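Local coordinates for particle-associated lyase (Acinetobacter bacteriophage AP22, PDB 4Y9V), which probably cleaves the capsular polysaccharide of Acinetobacter baumannii as a trimeric phage tailspike, and binds a capsular saccharide in this crystal, at residues T49-M54 with R82-N87; M54-L57 with S63-L66; A263-K268 with Y278-S283; Y288-G293 with H300-G305. All coordinates share one frame; numbering follows the deposited sequence. Where two conformers were deposited one is given.

Interaction 1: T49-M54 with R82-N87; sequences TYLKKM and REYIVN
Y84 OH, on the ring that L51 touches, is gripped by two groups. R82 NH1 donates to it at 2.9 Å, with an N-H...O angle of 149° and the oxygen close to the guanidinium plane. The carbonyl of K80 holds the same hydroxyl by a second bond. R82 NH1 is shared too, since it forms a salt bridge with D48 OD1. The tyrosine and the arginine therefore fix each other. R82 runs out almost fully extended from CB to NE and bends only at the guanidinium, and its CB lies over one face of the Y84 ring, near the rim.

Against this pair comes a single methyl group. L51 CD1 is 4.4 Å from Y84 CE1 and also 4.4 Å from R82 NH1, approaching both flat groups obliquely. The touch is light: the two segments bury just 68 Å² between them, with apolar carbon set beside a polar pair whose NH1 and OH are already engaged.

Helix 47-54 lies beside strand 83-85 at the N-terminal side of the parallel beta-helix. I62 from a loop and F106 of strand 105-109 pack on Y84, while P58 packs on R82. On the helix, Y50 leans on V65 and V69 of helix 63-71, and T49 and K52 meet S33 of a second subunit. V65 of helix 63-71 packs on L51 and strand 105-109 backs Y84, so the contact lies between them.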
loop_
_atom_site.group_PDB
_atom_site.type_symbol
_atom_site.label_atom_id
_atom_site.label_comp_id
_atom_site.label_asym_id
_atom_site.label_seq_id
_atom_site.Cartn_x
_atom_site.Cartn_y
_atom_site.Cartn_z
ATOM N N THR A 49 4.968 -47.441 -12.779
ATOM C CA THR A 49 5.814 -48.595 -12.526
ATOM C C THR A 49 5.443 -49.267 -11.224
ATOM O O THR A 49 5.444 -50.513 -11.102
ATOM C CB THR A 49 7.315 -48.219 -12.557
ATOM O OG1 THR A 49 7.565 -47.287 -11.554
ATOM C CG2 THR A 49 7.754 -47.798 -13.931
ATOM N N TYR A 50 5.124 -48.497 -10.175
ATOM C CA TYR A 50 4.656 -48.996 -8.932
ATOM C C TYR A 50 3.324 -49.735 -9.053
ATOM O O TYR A 50 3.119 -50.805 -8.449
ATOM C CB TYR A 50 4.512 -47.878 -7.850
ATOM C CG TYR A 50 5.783 -47.676 -7.050
ATOM C CD1 TYR A 50 6.814 -46.869 -7.494
ATOM C CD2 TYR A 50 5.918 -48.285 -5.826
ATOM C CE1 TYR A 50 7.966 -46.713 -6.710
ATOM C CE2 TYR A 50 7.055 -48.134 -5.040
ATOM C CZ TYR A 50 8.068 -47.351 -5.494
ATOM O OH TYR A 50 9.229 -47.172 -4.756
ATOM N N LEU A 51 2.389 -49.170 -9.810
ATOM C CA LEU A 51 1.116 -49.842 -10.015
ATOM C C LEU A 51 1.320 -51.212 -10.626
ATOM O O LEU A 51 0.725 -52.218 -10.204
ATOM C CB LEU A 51 0.189 -48.974 -10.897
ATOM C CG LEU A 51 -0.291 -47.672 -10.222
ATOM C CD1 LEU A 51 -0.936 -46.779 -11.245
ATOM C CD2 LEU A 51 -1.263 -47.921 -9.131
ATOM N N LYS A 52 2.163 -51.309 -11.655
ATOM C CA LYS A 52 2.440 -52.600 -12.267
ATOM C C LYS A 52 3.076 -53.536 -11.266
ATOM O O LYS A 52 2.643 -54.702 -11.096
ATOM C CB LYS A 52 3.361 -52.487 -13.478
ATOM C CG LYS A 52 3.667 -53.856 -14.130
ATOM C CD LYS A 52 2.542 -54.307 -15.029
ATOM C CE LYS A 52 2.770 -55.689 -15.564
ATOM N NZ LYS A 52 2.785 -56.739 -14.500
ATOM N N LYS A 53 4.115 -53.103 -10.586
ATOM C CA LYS A 53 4.897 -54.021 -9.759
ATOM C C LYS A 53 4.071 -54.516 -8.586
ATOM O O LYS A 53 4.211 -55.677 -8.167
ATOM C CB LYS A 53 6.212 -53.362 -9.325
ATOM C CG LYS A 53 7.186 -54.304 -8.699
ATOM C CD LYS A 53 7.513 -55.513 -9.549
ATOM C CE LYS A 53 8.779 -56.226 -9.081
ATOM N NZ LYS A 53 8.895 -57.572 -9.758
ATOM N N MET A 54 3.228 -53.662 -8.017
ATOM C CA MET A 54 2.376 -53.999 -6.915
ATOM C C MET A 54 1.057 -54.665 -7.337
ATOM O O MET A 54 0.244 -55.046 -6.500
ATOM C CB MET A 54 2.092 -52.760 -6.055
ATOM C CG MET A 54 3.342 -52.240 -5.388
ATOM S SD MET A 54 3.079 -50.774 -4.369
ATOM C CE MET A 54 2.033 -51.445 -3.086
ATOM N N ARG A 82 -4.784 -39.203 -14.451
ATOM C CA ARG A 82 -5.952 -40.041 -14.253
ATOM C C ARG A 82 -6.619 -39.541 -12.966
ATOM O O ARG A 82 -5.980 -38.848 -12.178
ATOM C CB ARG A 82 -5.637 -41.563 -14.049
ATOM C CG ARG A 82 -4.795 -42.238 -15.101
ATOM C CD ARG A 82 -4.665 -43.721 -14.761
ATOM N NE ARG A 82 -3.868 -44.532 -15.656
ATOM C CZ ARG A 82 -2.558 -44.727 -15.544
ATOM N NH1 ARG A 82 -1.833 -44.125 -14.603
ATOM N NH2 ARG A 82 -1.956 -45.551 -16.381
ATOM N N GLU A 83 -7.852 -39.972 -12.732
ATOM C CA GLU A 83 -8.471 -39.839 -11.418
ATOM C C GLU A 83 -8.195 -41.126 -10.632
ATOM O O GLU A 83 -8.573 -42.219 -11.122
ATOM C CB GLU A 83 -9.946 -39.545 -11.494
ATOM C CG GLU A 83 -10.560 -39.339 -10.131
ATOM C CD GLU A 83 -11.983 -38.870 -10.147
ATOM O OE1 GLU A 83 -12.250 -37.857 -10.829
ATOM O OE2 GLU A 83 -12.859 -39.450 -9.439
ATOM N N TYR A 84 -7.584 -41.010 -9.479
ATOM C CA TYR A 84 -7.204 -42.152 -8.645
ATOM C C TYR A 84 -7.994 -42.145 -7.355
ATOM O O TYR A 84 -8.022 -41.129 -6.632
ATOM C CB TYR A 84 -5.735 -42.072 -8.285
ATOM C CG TYR A 84 -4.786 -42.060 -9.451
ATOM C CD1 TYR A 84 -4.371 -43.232 -10.053
ATOM C CD2 TYR A 84 -4.286 -40.869 -9.969
ATOM C CE1 TYR A 84 -3.490 -43.233 -11.117
ATOM C CE2 TYR A 84 -3.415 -40.853 -11.032
ATOM C CZ TYR A 84 -2.999 -42.023 -11.607
ATOM O OH TYR A 84 -2.122 -42.062 -12.655
ATOM N N ILE A 85 -8.541 -43.304 -6.978
ATOM C CA ILE A 85 -9.140 -43.503 -5.668
ATOM C C ILE A 85 -8.042 -43.549 -4.602
ATOM O O ILE A 85 -7.073 -44.304 -4.740
ATOM C CB ILE A 85 -9.948 -44.800 -5.669
ATOM C CG1 ILE A 85 -11.126 -44.692 -6.620
ATOM C CG2 ILE A 85 -10.374 -45.182 -4.269
ATOM C CD1 ILE A 85 -11.849 -46.011 -6.882
ATOM N N VAL A 86 -8.211 -42.760 -3.527
ATOM C CA VAL A 86 -7.316 -42.765 -2.387
ATOM C C VAL A 86 -8.190 -42.750 -1.123
ATOM O O VAL A 86 -8.571 -41.697 -0.622
ATOM C CB VAL A 86 -6.331 -41.586 -2.366
ATOM C CG1 VAL A 86 -5.401 -41.694 -1.180
ATOM C CG2 VAL A 86 -5.560 -41.486 -3.678
ATOM N N ASN A 87 -8.533 -43.949 -0.602
ATOM C CA ASN A 87 -9.435 -44.007 0.528
ATOM C C ASN A 87 -8.778 -43.794 1.882
ATOM O O ASN A 87 -9.482 -43.555 2.864
ATOM C CB ASN A 87 -10.228 -45.321 0.498
ATOM C CG ASN A 87 -11.272 -45.322 -0.626
ATOM O OD1 ASN A 87 -11.526 -46.426 -1.125
ATOM N ND2 ASN A 87 -11.854 -44.201 -0.880
#

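Interaction 2: M54-L57 with S63-L66; sequences MNIL and STVL
M54 leads with its thioether, which reaches across to the first turn of helix 63-71. The chain runs straight through CG and then bends at the sulfur (chi3 65°), which folds the terminal methyl back along that helix. SD rests 3.9 Å from V65 CA, and CE comes to 3.6 Å from the carbonyl oxygen T64 O, near T64 OG1 as well. The side chains of M54 and V65 pass alongside, running in opposite directions, rather than meeting end on.

At N55 the chain leaves helical geometry. Its positive phi of 53° and two bonds back into the last turn make a Schellman motif, and the probable bond from I56 N to L51 O belongs to this ending. The reversal swings the next residue round toward V65.

I56 carries the closest apolar packing of the two segments. Its CG1 lies 3.7 Å from V65 CG2, and CB and CG2 of I56 lie around the same methyl. V65 CG2 also meets M54 SD, at 4.1 Å, and V65 CG1 lies equally near the sulfur.

V65 also packs on L47, Y50 and L51, so it plugs the angle between the two consecutive helices and the loop joining them. With 185 Å² buried and no polar bond between the segments, the contact rests on dispersion and shape, and the soft, flexible thioether lies at its partly exposed side.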
loop_
_atom_site.group_PDB
_atom_site.type_symbol
_atom_site.label_atom_id
_atom_site.label_comp_id
_atom_site.label_asym_id
_atom_site.label_seq_id
_atom_site.Cartn_x
_atom_site.Cartn_y
_atom_site.Cartn_z
ATOM N N MET A 54 3.228 -53.662 -8.017
ATOM C CA MET A 54 2.376 -53.999 -6.915
ATOM C C MET A 54 1.057 -54.665 -7.337
ATOM O O MET A 54 0.244 -55.046 -6.500
ATOM C CB MET A 54 2.092 -52.760 -6.055
ATOM C CG MET A 54 3.342 -52.240 -5.388
ATOM S SD MET A 54 3.079 -50.774 -4.369
ATOM C CE MET A 54 2.033 -51.445 -3.086
ATOM N N ASN A 55 0.852 -54.789 -8.641
ATOM C CA ASN A 55 -0.357 -55.369 -9.220
ATOM C C ASN A 55 -1.621 -54.708 -8.687
ATOM O O ASN A 55 -2.562 -55.376 -8.236
ATOM C CB ASN A 55 -0.386 -56.878 -9.050
ATOM C CG ASN A 55 -1.489 -57.530 -9.854
ATOM O OD1 ASN A 55 -1.932 -56.994 -10.895
ATOM N ND2 ASN A 55 -1.966 -58.646 -9.271
ATOM N N ILE A 56 -1.629 -53.390 -8.770
ATOM C CA ILE A 56 -2.766 -52.553 -8.430
ATOM C C ILE A 56 -3.208 -51.844 -9.695
ATOM O O ILE A 56 -2.389 -51.174 -10.359
ATOM C CB ILE A 56 -2.434 -51.552 -7.294
ATOM C CG1 ILE A 56 -2.021 -52.234 -6.040
ATOM C CG2 ILE A 56 -3.603 -50.576 -7.102
ATOM C CD1 ILE A 56 -3.064 -53.014 -5.345
ATOM N N LEU A 57 -4.458 -52.003 -10.107
ATOM C CA LEU A 57 -4.950 -51.342 -11.305
ATOM C C LEU A 57 -5.109 -49.847 -11.032
ATOM O O LEU A 57 -5.478 -49.441 -9.939
ATOM C CB LEU A 57 -6.274 -51.902 -11.775
ATOM C CG LEU A 57 -6.339 -53.407 -11.959
ATOM C CD1 LEU A 57 -7.727 -53.754 -12.512
ATOM C CD2 LEU A 57 -5.248 -53.877 -12.882
ATOM N N SER A 63 -4.093 -46.242 -2.279
ATOM C CA SER A 63 -3.502 -45.894 -0.978
ATOM C C SER A 63 -2.252 -46.714 -0.647
ATOM O O SER A 63 -1.244 -46.150 -0.191
ATOM C CB SER A 63 -4.518 -46.103 0.116
ATOM O OG SER A 63 -5.624 -45.207 -0.019
ATOM N N THR A 64 -2.306 -48.020 -0.845
ATOM C CA THR A 64 -1.152 -48.839 -0.499
ATOM C C THR A 64 0.027 -48.494 -1.381
ATOM O O THR A 64 1.206 -48.664 -0.954
ATOM C CB THR A 64 -1.409 -50.351 -0.585
ATOM O OG1 THR A 64 -1.744 -50.716 -1.915
ATOM C CG2 THR A 64 -2.439 -50.803 0.421
ATOM N N VAL A 65 -0.196 -48.058 -2.605
ATOM C CA VAL A 65 0.853 -47.710 -3.542
ATOM C C VAL A 65 1.520 -46.409 -3.116
ATOM O O VAL A 65 2.743 -46.337 -3.050
ATOM C CB VAL A 65 0.306 -47.641 -4.989
ATOM C CG1 VAL A 65 1.444 -47.393 -5.945
ATOM C CG2 VAL A 65 -0.418 -48.930 -5.334
ATOM N N LEU A 66 0.717 -45.371 -2.836
ATOM C CA LEU A 66 1.309 -44.117 -2.324
ATOM C C LEU A 66 2.091 -44.351 -1.042
ATOM O O LEU A 66 3.185 -43.829 -0.859
ATOM C CB LEU A 66 0.221 -43.068 -2.116
ATOM C CG LEU A 66 -0.478 -42.590 -3.407
ATOM C CD1 LEU A 66 -1.563 -41.604 -3.020
ATOM C CD2 LEU A 66 0.469 -41.937 -4.389
#

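Interaction 3: A263-K268 with Y278-S283. With 49S (2-acetamido-2-deoxy-beta-D-mannopyranuronic acid), chain B; SO4 (sulfate ion), chain K.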
loop_
_atom_site.group_PDB
_atom_site.type_symbol
_atom_site.label_atom_id
_atom_site.label_comp_id
_atom_site.label_asym_id
_atom_site.label_seq_id
_atom_site.Cartn_x
_atom_site.Cartn_y
_atom_site.Cartn_z
ATOM N N ALA A 263 0.516 -19.629 -3.030
ATOM C CA ALA A 263 0.358 -19.427 -4.469
ATOM C C ALA A 263 -1.116 -19.467 -4.846
ATOM O O ALA A 263 -1.968 -19.953 -4.087
ATOM C CB ALA A 263 1.108 -20.500 -5.242
ATOM N N ILE A 264 -1.432 -18.910 -5.980
ATOM C CA ILE A 264 -2.839 -18.889 -6.408
ATOM C C ILE A 264 -3.322 -20.325 -6.495
ATOM O O ILE A 264 -2.579 -21.301 -6.801
ATOM C CB ILE A 264 -2.986 -18.099 -7.709
ATOM C CG1 ILE A 264 -4.441 -17.741 -7.999
ATOM C CG2 ILE A 264 -2.328 -18.795 -8.867
ATOM C CD1 ILE A 264 -4.623 -16.646 -9.033
ATOM N N ASN A 265 -4.596 -20.547 -6.207
ATOM C CA ASN A 265 -5.206 -21.840 -5.905
ATOM C C ASN A 265 -6.707 -21.757 -6.122
ATOM O O ASN A 265 -7.281 -20.690 -6.356
ATOM C CB ASN A 265 -4.879 -22.245 -4.444
ATOM C CG ASN A 265 -5.483 -21.242 -3.482
ATOM O OD1 ASN A 265 -6.676 -21.305 -3.158
ATOM N ND2 ASN A 265 -4.675 -20.285 -3.057
ATOM N N SER A 266 -7.342 -22.921 -6.036
ATOM C CA SER A 266 -8.779 -23.115 -6.028
ATOM C C SER A 266 -9.182 -23.899 -4.754
ATOM O O SER A 266 -9.916 -24.887 -4.824
ATOM C CB SER A 266 -9.272 -23.803 -7.339
ATOM O OG SER A 266 -8.859 -23.072 -8.490
ATOM N N ALA A 267 -8.717 -23.458 -3.576
ATOM C CA ALA A 267 -9.144 -24.046 -2.323
ATOM C C ALA A 267 -10.524 -23.505 -1.964
ATOM O O ALA A 267 -10.783 -22.294 -2.096
ATOM C CB ALA A 267 -8.155 -23.719 -1.211
ATOM N N LYS A 268 -11.405 -24.378 -1.498
ATOM C CA LYS A 268 -12.807 -24.017 -1.290
ATOM C C LYS A 268 -13.432 -24.917 -0.232
ATOM O O LYS A 268 -12.900 -25.973 0.129
ATOM C CB LYS A 268 -13.597 -24.079 -2.570
ATOM C CG LYS A 268 -13.633 -25.459 -3.175
ATOM C CD LYS A 268 -14.371 -25.508 -4.498
ATOM C CE LYS A 268 -13.727 -24.927 -5.638
ATOM N NZ LYS A 268 -12.504 -25.587 -6.133
ATOM N N TYR A 278 -14.080 -23.542 5.839
ATOM C CA TYR A 278 -13.060 -22.580 5.456
ATOM C C TYR A 278 -12.480 -22.975 4.099
ATOM O O TYR A 278 -12.218 -24.147 3.842
ATOM C CB TYR A 278 -11.946 -22.536 6.495
ATOM C CG TYR A 278 -12.410 -22.230 7.902
ATOM C CD1 TYR A 278 -13.527 -21.466 8.186
ATOM C CD2 TYR A 278 -11.675 -22.689 8.989
ATOM C CE1 TYR A 278 -13.892 -21.165 9.503
ATOM C CE2 TYR A 278 -12.010 -22.355 10.296
ATOM C CZ TYR A 278 -13.116 -21.588 10.553
ATOM O OH TYR A 278 -13.391 -21.310 11.866
ATOM N N GLY A 279 -12.263 -22.001 3.214
ATOM C CA GLY A 279 -11.571 -22.331 1.957
ATOM C C GLY A 279 -10.115 -22.705 2.225
ATOM O O GLY A 279 -9.693 -23.836 1.983
ATOM N N ILE A 280 -9.383 -21.729 2.739
ATOM C CA ILE A 280 -8.074 -21.916 3.319
ATOM C C ILE A 280 -8.169 -21.587 4.806
ATOM O O ILE A 280 -8.717 -20.550 5.165
ATOM C CB ILE A 280 -7.010 -20.982 2.676
ATOM C CG1 ILE A 280 -6.914 -21.236 1.186
ATOM C CG2 ILE A 280 -5.650 -21.182 3.360
ATOM C CD1 ILE A 280 -6.046 -20.270 0.431
ATOM N N GLN A 281 -7.618 -22.468 5.646
ATOM C CA GLN A 281 -7.403 -22.146 7.047
ATOM C C GLN A 281 -5.912 -21.963 7.280
ATOM O O GLN A 281 -5.123 -22.887 7.045
ATOM C CB GLN A 281 -7.972 -23.198 8.000
ATOM C CG GLN A 281 -7.933 -22.703 9.458
ATOM C CD GLN A 281 -8.526 -23.681 10.451
ATOM O OE1 GLN A 281 -8.627 -24.863 10.159
ATOM N NE2 GLN A 281 -8.897 -23.180 11.631
ATOM N N ILE A 282 -5.553 -20.780 7.746
ATOM C CA ILE A 282 -4.182 -20.499 8.221
ATOM C C ILE A 282 -4.269 -20.703 9.725
ATOM O O ILE A 282 -4.912 -19.927 10.415
ATOM C CB ILE A 282 -3.773 -19.077 7.780
ATOM C CG1 ILE A 282 -3.746 -18.955 6.267
ATOM C CG2 ILE A 282 -2.420 -18.744 8.403
ATOM C CD1 ILE A 282 -3.622 -17.531 5.756
ATOM N N SER A 283 -3.701 -21.825 10.187
ATOM C CA SER A 283 -3.790 -22.282 11.566
ATOM C C SER A 283 -2.467 -22.065 12.270
ATOM O O SER A 283 -1.493 -22.766 11.975
ATOM C CB SER A 283 -4.164 -23.749 11.622
ATOM O OG SER A 283 -5.486 -23.947 11.179
HETATM C C8 49S B . -9.323 -20.258 16.099
HETATM C C7 49S B . -10.022 -21.056 15.018
HETATM O O7 49S B . -9.676 -20.960 13.821
HETATM N N2 49S B . -11.019 -21.859 15.424
HETATM C C2 49S B . -11.835 -22.640 14.516
HETATM C C3 49S B . -11.495 -24.132 14.561
HETATM O O3 49S B . -10.127 -24.355 14.220
HETATM C C1 49S B . -13.298 -22.465 14.874
HETATM O O1 49S B . -13.680 -21.120 14.906
HETATM O O5 49S B . -13.522 -22.957 16.196
HETATM C C5 49S B . -13.337 -24.383 16.250
HETATM C C6 49S B . -13.708 -24.853 17.641
HETATM O O6A 49S B . -13.305 -24.189 18.629
HETATM O O6B 49S B . -14.387 -25.908 17.716
HETATM C C4 49S B . -11.891 -24.743 15.902
HETATM O O4 49S B . -11.925 -26.174 15.877
HETATM S S SO4 K . -15.721 -18.477 13.365
HETATM O O1 SO4 K . -14.978 -18.609 14.608
HETATM O O2 SO4 K . -15.704 -17.069 12.931
HETATM O O3 SO4 K . -17.101 -18.901 13.652
HETATM O O4 SO4 K . -15.198 -19.299 12.246
#
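K268 and G279 bring their alpha carbons to 3.9 Å, backbone against backbone, yet the two segments share no hydrogen bond. This happens at a corner of the pectin lyase-like parallel beta-helix, where the chain turns at G279 and I280. A267 CB wedges in beside it, 3.5 Å from G279 O and 3.7 Å from I280 CG1.

I280 sends its CD1 on to N265, meeting the amide at ND2 (3.7 Å). That amide is pinned by the chain itself. N265 OD1 accepts from A267 N on a lone pair, an Asx turn, while ND2 donates to A263 O almost straight, at 169°. N295 and Y290 hold the two ends of the amide as well, so a buried polar group offers a fixed surface to the isoleucine.

Beyond the corner, the other side of segment 278-283 lines the glycan pocket. Y278 OH donates to O4 of a sulfate, probably from the crystallisation solution, at 2.7 Å and accepts from O1 of the 2-acetamido-2-deoxy-mannuronic acid unit (49S) at 3.1 Å. R253 NE holds Q281 OE1, which directs the extended side chain's other end to the sugar: Q281 NE2 bonds 49S O3 at 3.1 Å and, weakly, 49S O7.

Interaction 4: Y288-G293 with H300-G305; sequences YNYFGG and HAVAIG. With 49S (2-acetamido-2-deoxy-beta-D-mannopyranuronic acid), chain B; SO4 (sulfate ion), chain K.
Two different first torsions bring the tyrosines of segment 288-293 onto V302 and I304. In Y288, CG stands between the backbone N and the carbonyl carbon (chi1 54°), whereas in Y290 it swings opposite the N (chi1 -173°), and each ring reaches a different aliphatic side chain across the interior.

I304 CG2 is the methyl that meets Y288, 3.5 Å from Y288 OH and 3.9 Å from Y288 CZ, coming in obliquely. These distances hold for the modelled conformer of Y288, one of two. Y290 meets V302 by its edge: CE2 lies 4.0 Å from V302 CG2, which sits in the plane of the ring. The two pairs join strands some 10 Å apart between CA atoms, on different walls of the parallel beta-helix, and fill its core. I280 and I282 pack among the same rings.

Residues alternate along strand 302-305. V302 and I304 look inward, while G305 lies against the glycan, its CA 3.5 Å from 49S O7, where the lack of a side chain lets the acetamido oxygen come close. Just ahead of the strand, H300 NE2 donates to sulfate O2 at 2.7 Å, nearly straight at 178° and in the ring plane; its ND1 is held by S332 O. On the far wall F291 meets F291 of both other subunits edge to face.

Both hydroxyls are anchored beyond the contact, Y288 OH by T343 and Y290 OH by N295 and N265. With this polarity satisfied inside the core, the tyrosines can bring aromatic carbons, and in Y288 the oxygen too, against methyls.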
loop_
_atom_site.group_PDB
_atom_site.type_symbol
_atom_site.label_atom_id
_atom_site.label_comp_id
_atom_site.label_asym_id
_atom_site.label_seq_id
_atom_site.Cartn_x
_atom_site.Cartn_y
_atom_site.Cartn_z
ATOM N N TYR A 288 3.212 -15.149 7.079
ATOM C CA TYR A 288 2.392 -15.800 6.028
ATOM C C TYR A 288 1.808 -14.762 5.097
ATOM O O TYR A 288 1.207 -13.779 5.497
ATOM C CB TYR A 288 1.258 -16.641 6.611
ATOM C CG TYR A 288 0.333 -15.924 7.576
ATOM C CD1 TYR A 288 -0.849 -15.275 7.269
ATOM C CD2 TYR A 288 0.706 -15.893 8.929
ATOM C CE1 TYR A 288 -1.619 -14.644 8.233
ATOM C CE2 TYR A 288 -0.028 -15.262 9.875
ATOM C CZ TYR A 288 -1.215 -14.667 9.498
ATOM O OH TYR A 288 -1.785 -14.027 10.616
ATOM N N ASN A 289 2.414 -14.621 3.501
ATOM C CA ASN A 289 1.801 -13.759 2.555
ATOM C C ASN A 289 0.936 -14.560 1.572
ATOM O O ASN A 289 1.206 -15.741 1.288
ATOM C CB ASN A 289 2.843 -12.998 1.776
ATOM C CG ASN A 289 3.849 -12.314 2.685
ATOM O OD1 ASN A 289 5.014 -12.812 2.807
ATOM N ND2 ASN A 289 3.500 -11.242 3.248
ATOM N N TYR A 290 -0.044 -13.853 1.055
ATOM C CA TYR A 290 -0.935 -14.380 -0.009
ATOM C C TYR A 290 -1.099 -13.273 -1.011
ATOM O O TYR A 290 -1.937 -12.381 -0.811
ATOM C CB TYR A 290 -2.239 -14.826 0.616
ATOM C CG TYR A 290 -3.246 -15.543 -0.266
ATOM C CD1 TYR A 290 -2.957 -16.003 -1.526
ATOM C CD2 TYR A 290 -4.519 -15.796 0.227
ATOM C CE1 TYR A 290 -3.920 -16.672 -2.283
ATOM C CE2 TYR A 290 -5.471 -16.484 -0.492
ATOM C CZ TYR A 290 -5.156 -16.935 -1.760
ATOM O OH TYR A 290 -6.058 -17.650 -2.507
ATOM N N PHE A 291 -0.270 -13.280 -2.042
ATOM C CA PHE A 291 -0.166 -12.228 -3.049
ATOM C C PHE A 291 -1.029 -12.622 -4.248
ATOM O O PHE A 291 -0.535 -13.106 -5.270
ATOM C CB PHE A 291 1.276 -11.966 -3.435
ATOM C CG PHE A 291 2.160 -11.304 -2.416
ATOM C CD1 PHE A 291 2.148 -9.927 -2.272
ATOM C CD2 PHE A 291 2.999 -11.972 -1.539
ATOM C CE1 PHE A 291 2.901 -9.283 -1.399
ATOM C CE2 PHE A 291 3.793 -11.292 -0.649
ATOM C CZ PHE A 291 3.707 -9.912 -0.546
ATOM N N GLY A 292 -2.298 -12.378 -4.132
ATOM C CA GLY A 292 -3.250 -12.470 -5.164
ATOM C C GLY A 292 -3.970 -13.813 -5.246
ATOM O O GLY A 292 -3.358 -14.877 -5.216
ATOM N N GLY A 293 -5.274 -13.754 -5.385
ATOM C CA GLY A 293 -6.054 -14.944 -5.530
ATOM C C GLY A 293 -7.529 -14.722 -5.249
ATOM O O GLY A 293 -7.998 -13.577 -5.168
ATOM N N HIS A 300 -16.010 -18.694 6.138
ATOM C CA HIS A 300 -14.876 -17.846 5.773
ATOM C C HIS A 300 -14.118 -18.458 4.580
ATOM O O HIS A 300 -13.813 -19.647 4.547
ATOM C CB HIS A 300 -13.924 -17.658 6.936
ATOM C CG HIS A 300 -14.556 -17.158 8.184
ATOM N ND1 HIS A 300 -15.299 -16.020 8.270
ATOM C CD2 HIS A 300 -14.481 -17.626 9.460
ATOM C CE1 HIS A 300 -15.701 -15.797 9.511
ATOM N NE2 HIS A 300 -15.228 -16.765 10.254
ATOM N N ALA A 301 -13.772 -17.587 3.633
ATOM C CA ALA A 301 -12.972 -17.992 2.483
ATOM C C ALA A 301 -11.507 -18.208 2.858
ATOM O O ALA A 301 -10.925 -19.215 2.501
ATOM C CB ALA A 301 -13.154 -16.990 1.368
ATOM N N VAL A 302 -10.949 -17.214 3.581
ATOM C CA VAL A 302 -9.677 -17.367 4.288
ATOM C C VAL A 302 -10.014 -17.176 5.757
ATOM O O VAL A 302 -10.490 -16.111 6.161
ATOM C CB VAL A 302 -8.592 -16.398 3.821
ATOM C CG1 VAL A 302 -7.380 -16.489 4.738
ATOM C CG2 VAL A 302 -8.208 -16.689 2.372
ATOM N N ALA A 303 -9.780 -18.237 6.547
ATOM C CA ALA A 303 -9.907 -18.196 7.993
ATOM C C ALA A 303 -8.505 -18.149 8.566
ATOM O O ALA A 303 -7.664 -18.961 8.192
ATOM C CB ALA A 303 -10.615 -19.429 8.512
ATOM N N ILE A 304 -8.250 -17.194 9.448
ATOM C CA ILE A 304 -6.952 -17.061 10.102
ATOM C C ILE A 304 -7.216 -17.335 11.580
ATOM O O ILE A 304 -7.999 -16.614 12.221
ATOM C CB ILE A 304 -6.262 -15.724 9.828
ATOM C CG1 ILE A 304 -6.270 -15.427 8.324
ATOM C CG2 ILE A 304 -4.865 -15.759 10.398
ATOM C CD1 ILE A 304 -5.630 -14.083 7.965
ATOM N N GLY A 305 -6.631 -18.392 12.108
ATOM C CA GLY A 305 -6.935 -18.794 13.468
ATOM C C GLY A 305 -6.116 -20.029 13.832
ATOM O O GLY A 305 -4.912 -19.943 13.967
HETATM C C8 49S B . -9.323 -20.258 16.099
HETATM C C7 49S B . -10.022 -21.056 15.018
HETATM O O7 49S B . -9.676 -20.960 13.821
HETATM N N2 49S B . -11.019 -21.859 15.424
HETATM C C2 49S B . -11.835 -22.640 14.516
HETATM C C3 49S B . -11.495 -24.132 14.561
HETATM O O3 49S B . -10.127 -24.355 14.220
HETATM C C1 49S B . -13.298 -22.465 14.874
HETATM O O1 49S B . -13.680 -21.120 14.906
HETATM O O5 49S B . -13.522 -22.957 16.196
HETATM C C5 49S B . -13.337 -24.383 16.250
HETATM C C6 49S B . -13.708 -24.853 17.641
HETATM O O6A 49S B . -13.305 -24.189 18.629
HETATM O O6B 49S B . -14.387 -25.908 17.716
HETATM C C4 49S B . -11.891 -24.743 15.902
HETATM O O4 49S B . -11.925 -26.174 15.877
HETATM S S SO4 K . -15.721 -18.477 13.365
HETATM O O1 SO4 K . -14.978 -18.609 14.608
HETATM O O2 SO4 K . -15.704 -17.069 12.931
HETATM O O3 SO4 K . -17.101 -18.901 13.652
HETATM O O4 SO4 K . -15.198 -19.299 12.246
#

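Overall arrangement
Interactions 1 and 2 share M54 and touch at the N-terminal helices, with centres about 5 Å apart; V65 belongs to their common packing. Interaction 1 is buried but light, set beside a polar pair, whereas interaction 2 is partly exposed and mostly apolar, without a polar bond between its segments. Interactions 3 and 4 are buried in the beta-helix, with centres about 7 Å apart, and are joined by backbone pairing of strands 278-283 and 302-305. Both combine aliphatic packing inside with sulfate and sugar contacts outside. Interactions 1 and 3 lie about 27 Å apart between centres. Interactions 1, 3 and 4 reach a second subunit, and interaction 4 a third; interaction 2 touches no other chain.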